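Local coordinates for putative cytosine/guanine deaminase (Unidentified, PDB 2PAJ), which catalyses the zinc-dependent hydrolytic deamination of 2-amino-4-hydroxypteridines, isoxanthopterin among them, to 2,4-dihydroxypteridines with release of ammonium, at residues A[219-222]-A[223-226]; A[427-430]-A[431-434]. All blocks are in the same frame, centred on the assembly; numbering follows the deposited sequence.

Contact 1 of 2, residues A[219-222]-A[223-226]; sequences PTTV and LYSI
S225 reaches back to the backbone of T221, its OG taking the amide hydrogen of T221 N at 3.0 Å in a nearly straight bond (166°). With OG anti to the carbonyl carbon (chi1 -63°), the hydroxyl meets T221 N and lies beside T220 CB. The reverse link runs through T221 O, which accepts from S225 N at 2.7 Å and from Y224 N. The bond from Y224 N closes a beta turn over T221-Y224, and that from S225 N extends it to an alpha turn. T221 sends CG2, anti to its own backbone N, to the edge of the Y224 ring, in the ring plane and 3.5 Å from CD1; L223 CB lies over one face near the rim. Two separate apolar contacts flank the turn: V222 CG1 meets L223 CD2 at 3.8 Å, and I226 CD1 touches CB and CG of P219. This turn follows barrel strand 213-217, next to the zinc site: T220 and T221 touch the zinc ligand H248, and S247 OG is hydrogen-bonded to P219 O, T220 O and V222 N. With T221 gripped through both N and O, the backbone beside the metal ligand is held by polar bonds from its own loop.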
# COMPACT_ATOMS: atom_id res chain seq x y z
N PRO A 219 11.11 6.14 -10.17
CA PRO A 219 12.08 5.33 -10.92
C PRO A 219 12.46 4.09 -10.08
O PRO A 219 12.99 4.23 -8.98
CB PRO A 219 13.26 6.28 -11.10
CG PRO A 219 12.59 7.63 -11.13
CD PRO A 219 11.57 7.53 -10.03
N THR A 220 12.19 2.89 -10.59
CA THR A 220 12.45 1.65 -9.87
C THR A 220 13.55 1.67 -8.80
O THR A 220 13.26 1.75 -7.61
CB THR A 220 12.73 0.51 -10.85
OG1 THR A 220 11.88 0.67 -11.99
CG2 THR A 220 12.43 -0.84 -10.18
N THR A 221 14.81 1.56 -9.21
CA THR A 221 15.94 1.61 -8.28
C THR A 221 16.73 2.84 -8.67
O THR A 221 17.70 2.77 -9.41
CB THR A 221 16.84 0.36 -8.39
OG1 THR A 221 16.03 -0.81 -8.31
CG2 THR A 221 17.87 0.34 -7.25
N VAL A 222 16.28 3.97 -8.15
CA VAL A 222 16.87 5.26 -8.44
C VAL A 222 18.40 5.34 -8.61
O VAL A 222 18.89 6.13 -9.42
CB VAL A 222 16.39 6.29 -7.37
CG1 VAL A 222 17.38 6.38 -6.22
CG2 VAL A 222 16.15 7.63 -8.02
N LEU A 223 19.16 4.53 -7.88
CA LEU A 223 20.61 4.58 -8.04
C LEU A 223 21.10 3.71 -9.19
O LEU A 223 22.30 3.54 -9.38
CB LEU A 223 21.32 4.15 -6.76
CG LEU A 223 20.98 4.91 -5.48
CD1 LEU A 223 21.85 4.39 -4.34
CD2 LEU A 223 21.19 6.40 -5.68
N TYR A 224 20.17 3.14 -9.96
CA TYR A 224 20.53 2.30 -11.09
C TYR A 224 19.63 2.54 -12.30
O TYR A 224 20.11 2.67 -13.41
CB TYR A 224 20.50 0.81 -10.70
CG TYR A 224 21.55 0.43 -9.69
CD1 TYR A 224 21.20 0.13 -8.36
CD2 TYR A 224 22.91 0.43 -10.03
CE1 TYR A 224 22.17 -0.15 -7.41
CE2 TYR A 224 23.89 0.15 -9.08
CZ TYR A 224 23.51 -0.14 -7.77
OH TYR A 224 24.48 -0.40 -6.82
N SER A 225 18.33 2.63 -12.08
CA SER A 225 17.38 2.84 -13.18
C SER A 225 17.64 4.13 -13.95
O SER A 225 17.30 4.23 -15.13
CB SER A 225 15.94 2.86 -12.64
OG SER A 225 15.58 1.63 -12.06
N ILE A 226 18.26 5.10 -13.29
CA ILE A 226 18.49 6.41 -13.87
C ILE A 226 19.85 7.06 -13.54
O ILE A 226 20.47 6.77 -12.52
CB ILE A 226 17.31 7.31 -13.44
CG1 ILE A 226 16.31 7.35 -14.58
CG2 ILE A 226 17.78 8.67 -12.95
CD1 ILE A 226 15.07 8.16 -14.29

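Contact 2 of 2, residues A[427-430]-A[431-434]; sequences LHDP and AIGP
D429 and I432 are joined through the backbone, I432 N giving its hydrogen to D429 O over 2.9 Å in a bond that closes a beta turn over D429-I432. I432 also lays its CB against D429 O, at 3.3 Å. The D429 side chain takes part as well: with CG anti to the backbone N (chi1 -162°), the carboxylate bends back to its own turn, where OD1 accepts a weak bond from A431 N at 3.5 Å. A side-chain oxygen of aspartate taking the amide hydrogen two residues on makes an Asx turn, here a weak one superposed on the beta turn. The same oxygen lies 3.3 Å from A431 CB, and it forms a salt bridge with R33. The positive partner should favour the ionised carboxylate. OD2, also hydrogen-bonded, has I432 CD1 at 4.1 Å, the two side chains crossing at about a right angle.

The contact is the turn that leads into the short helix 433-436, in the connection between strands 414-418 and 442-448, away from the zinc site of this amidohydrolase. P430 brings no amide hydrogen of its own, but its carbonyl oxygen accepts from G433 N in a long, weak bond of 3.4 Å. Thus the bonds from I432 N and G433 N step along the chain with the same three-residue spacing, as in a 3-10 turn. A431 O takes a hydrogen bond from the hydroxyl of Y69 on strand 67-73, while G433 O has a weak one with S437 OG. L427 adds an apolar contact: its CD1 branch rests on G433 CA at 3.7 Å, and its side chain also touches S437.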
# COMPACT_ATOMS: atom_id res chain seq x y z
N LEU A 427 -8.81 -14.95 23.63
CA LEU A 427 -8.02 -13.73 23.69
C LEU A 427 -8.56 -12.79 24.76
O LEU A 427 -9.74 -12.44 24.74
CB LEU A 427 -8.07 -12.99 22.36
CG LEU A 427 -7.15 -13.46 21.23
CD1 LEU A 427 -7.49 -12.71 19.95
CD2 LEU A 427 -5.70 -13.25 21.65
N HIS A 428 -7.71 -12.39 25.69
CA HIS A 428 -8.14 -11.48 26.74
C HIS A 428 -8.39 -10.10 26.15
O HIS A 428 -9.24 -9.35 26.62
CB HIS A 428 -7.09 -11.40 27.84
CG HIS A 428 -7.08 -12.58 28.75
ND1 HIS A 428 -7.76 -13.75 28.46
CD2 HIS A 428 -6.48 -12.79 29.95
CE1 HIS A 428 -7.57 -14.62 29.44
NE2 HIS A 428 -6.80 -14.06 30.35
N ASP A 429 -7.64 -9.76 25.11
CA ASP A 429 -7.77 -8.49 24.43
C ASP A 429 -8.04 -8.84 22.97
O ASP A 429 -7.12 -8.83 22.16
CB ASP A 429 -6.48 -7.69 24.53
CG ASP A 429 -6.67 -6.22 24.24
OD1 ASP A 429 -7.61 -5.86 23.50
OD2 ASP A 429 -5.88 -5.42 24.77
N PRO A 430 -9.29 -9.17 22.64
CA PRO A 430 -9.67 -9.53 21.27
C PRO A 430 -9.32 -8.49 20.22
O PRO A 430 -9.33 -8.77 19.03
CB PRO A 430 -11.18 -9.78 21.39
CG PRO A 430 -11.58 -8.85 22.44
CD PRO A 430 -10.49 -9.01 23.48
N ALA A 431 -8.99 -7.29 20.66
CA ALA A 431 -8.64 -6.22 19.75
C ALA A 431 -7.30 -6.52 19.08
O ALA A 431 -7.03 -6.12 17.94
CB ALA A 431 -8.56 -4.93 20.50
N ILE A 432 -6.47 -7.25 19.80
CA ILE A 432 -5.13 -7.61 19.37
C ILE A 432 -5.06 -8.69 18.28
O ILE A 432 -4.07 -8.80 17.56
CB ILE A 432 -4.32 -8.01 20.63
CG1 ILE A 432 -3.39 -6.87 20.98
CG2 ILE A 432 -3.62 -9.34 20.47
CD1 ILE A 432 -2.88 -6.90 22.41
N GLY A 433 -6.15 -9.45 18.13
CA GLY A 433 -6.23 -10.55 17.18
C GLY A 433 -5.83 -10.39 15.72
O GLY A 433 -5.08 -11.21 15.19
N PRO A 434 -6.34 -9.36 15.03
CA PRO A 434 -6.01 -9.13 13.62
C PRO A 434 -4.51 -9.06 13.31
O PRO A 434 -4.09 -9.39 12.21
CB PRO A 434 -6.72 -7.81 13.31
CG PRO A 434 -7.93 -7.89 14.18
CD PRO A 434 -7.37 -8.41 15.48

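In the fold
Along the chain contact 1 comes first, a tight turn closed within the loop between strand 213-217 and helix 228-240. It is complete some 200 residues before contact 2 begins, so the two stand in series, neither nested nor crossed. Contact 2 closes a turn between strands 414-418 and 442-448, at the approach to helix 433-436. The centres of contacts 1 and 2 lie about 42 Å apart, on opposite sides of the chain's centre, without touching. Contact 1 ties a loop of the TIM-barrel domain to strand 244-248 at the metal site and, through L223, to helix 267-273; contact 2 joins the later connection to strand 67-73 and to the loop between strands 19-20 and 39-42 that carries R33.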